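Local structure of lysozyme M1 (Streptomyces coelicolor, 1JFX) at residues 6-11 with 25-30. The protein hydrolyses the beta-1,4 linkages between N-acetylmuramic acid and N-acetylglucosamine in bacterial peptidoglycan, acting as both a lysozyme and a diacetylmuramidase. Sequence-based numbering, arbitrary orientation.
Sequences QGIDVS and AGMSFA
A single water is gripped by three groups where Gln6 meets Ser28: it accepts from Gln6 N (2.9 Å), donates to Gly26 O (2.7 Å) and hydrogen-bonds Ser28 OG. It links the start of strand 6-10 to the turn that leads into strand 29-36, its parallel neighbour, the two strands being joined by a beta-alpha-beta crossover through helix 19-24 in the beta/alpha barrel of this family 25 glycosyl hydrolase domain. The helix ends in a Schellman motif at Gly26, whose positive phi of 107° suits glycine, and the chain then turns back toward the sheet. Beside the water, Ser28 N donates to Gln6 O at 2.8 Å in a nearly straight bond that meets the carbonyl almost head-on. One step further, Ile8 N donates to Phe29 O, approaching 24° out of the carbonyl plane.

Between these bonds lies Gly7. Phe29 holds CG between its backbone N and carbonyl carbon (chi1 70°), and the ring spreads over the neighbouring strand, with Gly7 CA 3.5 Å from the ring centroid and almost on the ring normal, a CH-pi contact. Glycine suits this place because it has no side chain where the ring lies. From the opposite side of Gly7 CA comes Met27 SD. The flexible Met27 chain, bent at chi2, crosses Ile8 at about a right angle and sets CE 3.7 Å from Ile8 CG2; Val22 of helix 19-24 touches both residues, so these apolar side chains pack between the helix and the sheet. The other gamma carbon of Ile8, CG1, faces the small Ala30 CB.

Beyond Ile8, the strand carries Asp9, a predicted active-site residue, whose OD2 accepts hydrogen bonds from Gln183 and Asn200. Where the pairing moves on, Ala30 CA makes a bent CA-H...O contact with Ile8 O, the two atoms 3.0 Å apart.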
ATOM      1  N   GLN A   6       2.447   1.165 -14.789  1.00  6.23           N
ATOM      2  CA  GLN A   6       2.889  -0.004 -14.021  1.00  6.45           C
ATOM      3  C   GLN A   6       3.817   0.334 -12.867  1.00  6.73           C
ATOM      4  O   GLN A   6       4.500   1.354 -12.890  1.00  5.93           O
ATOM      5  CB  GLN A   6       3.628  -0.957 -14.969  1.00  5.50           C
ATOM      6  CG  GLN A   6       2.745  -1.603 -16.021  1.00  4.93           C
ATOM      7  CD  GLN A   6       1.912  -2.719 -15.437  1.00  8.28           C
ATOM      8  OE1 GLN A   6       2.435  -3.603 -14.738  1.00  7.64           O
ATOM      9  NE2 GLN A   6       0.604  -2.697 -15.719  1.00  6.38           N
ATOM     10  N   GLY A   7       3.852  -0.543 -11.868  1.00  6.19           N
ATOM     11  CA  GLY A   7       4.735  -0.309 -10.735  1.00  7.52           C
ATOM     12  C   GLY A   7       5.051  -1.595 -10.007  1.00  7.53           C
ATOM     13  O   GLY A   7       4.648  -2.683 -10.438  1.00  6.93           O
ATOM     14  N   ILE A   8       5.780  -1.476  -8.907  1.00  6.82           N
ATOM     15  CA  ILE A   8       6.113  -2.639  -8.089  1.00  6.40           C
ATOM     16  C   ILE A   8       5.974  -2.263  -6.632  1.00  6.95           C
ATOM     17  O   ILE A   8       5.722  -1.108  -6.303  1.00  7.42           O
ATOM     18  CB  ILE A   8       7.581  -3.113  -8.308  1.00  6.71           C
ATOM     19  CG1 ILE A   8       8.566  -1.993  -7.940  1.00  7.33           C
ATOM     20  CG2 ILE A   8       7.788  -3.564  -9.762  1.00  9.78           C
ATOM     21  CD1 ILE A   8      10.040  -2.440  -7.973  1.00 10.08           C
ATOM     22  N   ASP A   9       6.063  -3.251  -5.753  1.00  7.18           N
ATOM     23  CA  ASP A   9       6.085  -2.966  -4.316  1.00  6.19           C
ATOM     24  C   ASP A   9       7.135  -3.925  -3.795  1.00  6.35           C
ATOM     25  O   ASP A   9       7.300  -5.040  -4.318  1.00  7.08           O
ATOM     26  CB  ASP A   9       4.725  -3.134  -3.618  1.00  8.74           C
ATOM     27  CG  ASP A   9       4.189  -4.544  -3.669  1.00  8.33           C
ATOM     28  OD1 ASP A   9       4.579  -5.391  -2.824  1.00  8.07           O
ATOM     29  OD2 ASP A   9       3.361  -4.790  -4.565  1.00  7.39           O
ATOM     30  N   VAL A  10       7.890  -3.469  -2.806  1.00  5.58           N
ATOM     31  CA  VAL A  10       8.985  -4.268  -2.280  1.00  6.74           C
ATOM     32  C   VAL A  10       9.156  -4.095  -0.784  1.00  6.38           C
ATOM     33  O   VAL A  10       8.624  -3.168  -0.197  1.00  7.18           O
ATOM     34  CB  VAL A  10      10.336  -3.839  -2.910  1.00  7.91           C
ATOM     35  CG1 VAL A  10      10.273  -3.914  -4.418  1.00  8.39           C
ATOM     36  CG2 VAL A  10      10.678  -2.406  -2.482  1.00  6.86           C
ATOM     37  N   SER A  11       9.927  -5.006  -0.192  1.00  6.86           N
ATOM     38  CA  SER A  11      10.255  -4.967   1.224  1.00  8.26           C
ATOM     39  C   SER A  11      11.681  -5.503   1.310  1.00  7.59           C
ATOM     40  O   SER A  11      12.327  -5.717   0.283  1.00  7.44           O
ATOM     41  CB  SER A  11       9.316  -5.846   2.051  1.00  8.57           C
ATOM     42  OG  SER A  11       9.479  -7.227   1.752  1.00 11.55           O
ATOM     43  N   ALA A  25      13.261  -0.002 -16.758  1.00 10.10           N
ATOM     44  CA  ALA A  25      12.448  -1.161 -17.118  1.00  9.31           C
ATOM     45  C   ALA A  25      11.034  -0.703 -17.499  1.00  9.72           C
ATOM     46  O   ALA A  25      10.249  -1.494 -18.025  1.00 11.79           O
ATOM     47  CB  ALA A  25      12.369  -2.147 -15.946  1.00  7.90           C
ATOM     48  N   GLY A  26      10.715   0.556 -17.202  1.00  8.92           N
ATOM     49  CA  GLY A  26       9.413   1.104 -17.532  1.00  8.75           C
ATOM     50  C   GLY A  26       8.455   1.309 -16.371  1.00  9.24           C
ATOM     51  O   GLY A  26       7.301   1.678 -16.577  1.00 11.01           O
ATOM     52  N   MET A  27       8.909   1.063 -15.150  1.00  8.33           N
ATOM     53  CA  MET A  27       8.049   1.249 -13.985  1.00  7.31           C
ATOM     54  C   MET A  27       7.886   2.734 -13.686  1.00  7.52           C
ATOM     55  O   MET A  27       8.849   3.509 -13.788  1.00  7.94           O
ATOM     56  CB  MET A  27       8.647   0.548 -12.763  1.00  6.74           C
ATOM     57  CG  MET A  27       8.815  -0.949 -12.942  1.00  7.00           C
ATOM     58  SD  MET A  27       7.204  -1.742 -13.232  1.00  7.14           S
ATOM     59  CE  MET A  27       7.730  -3.485 -13.456  1.00 12.14           C
ATOM     60  N   SER A  28       6.670   3.117 -13.311  1.00  6.76           N
ATOM     61  CA  SER A  28       6.351   4.507 -12.979  1.00  7.82           C
ATOM     62  C   SER A  28       6.250   4.761 -11.472  1.00  7.79           C
ATOM     63  O   SER A  28       6.482   5.885 -11.006  1.00  8.47           O
ATOM     64  CB  SER A  28       5.006   4.909 -13.596  1.00 10.28           C
ATOM     65  OG  SER A  28       5.016   4.834 -15.012  1.00 11.27           O
ATOM     66  N   PHE A  29       5.898   3.728 -10.712  1.00  8.36           N
ATOM     67  CA  PHE A  29       5.696   3.899  -9.281  1.00  7.01           C
ATOM     68  C   PHE A  29       6.090   2.679  -8.464  1.00  7.15           C
ATOM     69  O   PHE A  29       6.318   1.596  -9.001  1.00  6.74           O
ATOM     70  CB  PHE A  29       4.208   4.231  -9.016  1.00  5.62           C
ATOM     71  CG  PHE A  29       3.257   3.067  -9.252  1.00  7.91           C
ATOM     72  CD1 PHE A  29       2.985   2.155  -8.232  1.00  7.61           C
ATOM     73  CD2 PHE A  29       2.646   2.880 -10.494  1.00  7.44           C
ATOM     74  CE1 PHE A  29       2.123   1.073  -8.448  1.00  7.51           C
ATOM     75  CE2 PHE A  29       1.784   1.805 -10.719  1.00  7.38           C
ATOM     76  CZ  PHE A  29       1.523   0.897  -9.687  1.00  9.12           C
ATOM     77  N   ALA A  30       6.176   2.881  -7.153  1.00  6.07           N
ATOM     78  CA  ALA A  30       6.492   1.801  -6.243  1.00  6.82           C
ATOM     79  C   ALA A  30       6.024   2.092  -4.824  1.00  6.86           C
ATOM     80  O   ALA A  30       6.008   3.240  -4.389  1.00  8.01           O
ATOM     81  CB  ALA A  30       8.009   1.539  -6.227  1.00 10.03           C
TER
HETATM   82  O   HOH W   1       4.675   2.390 -16.264  1.00  9.74           O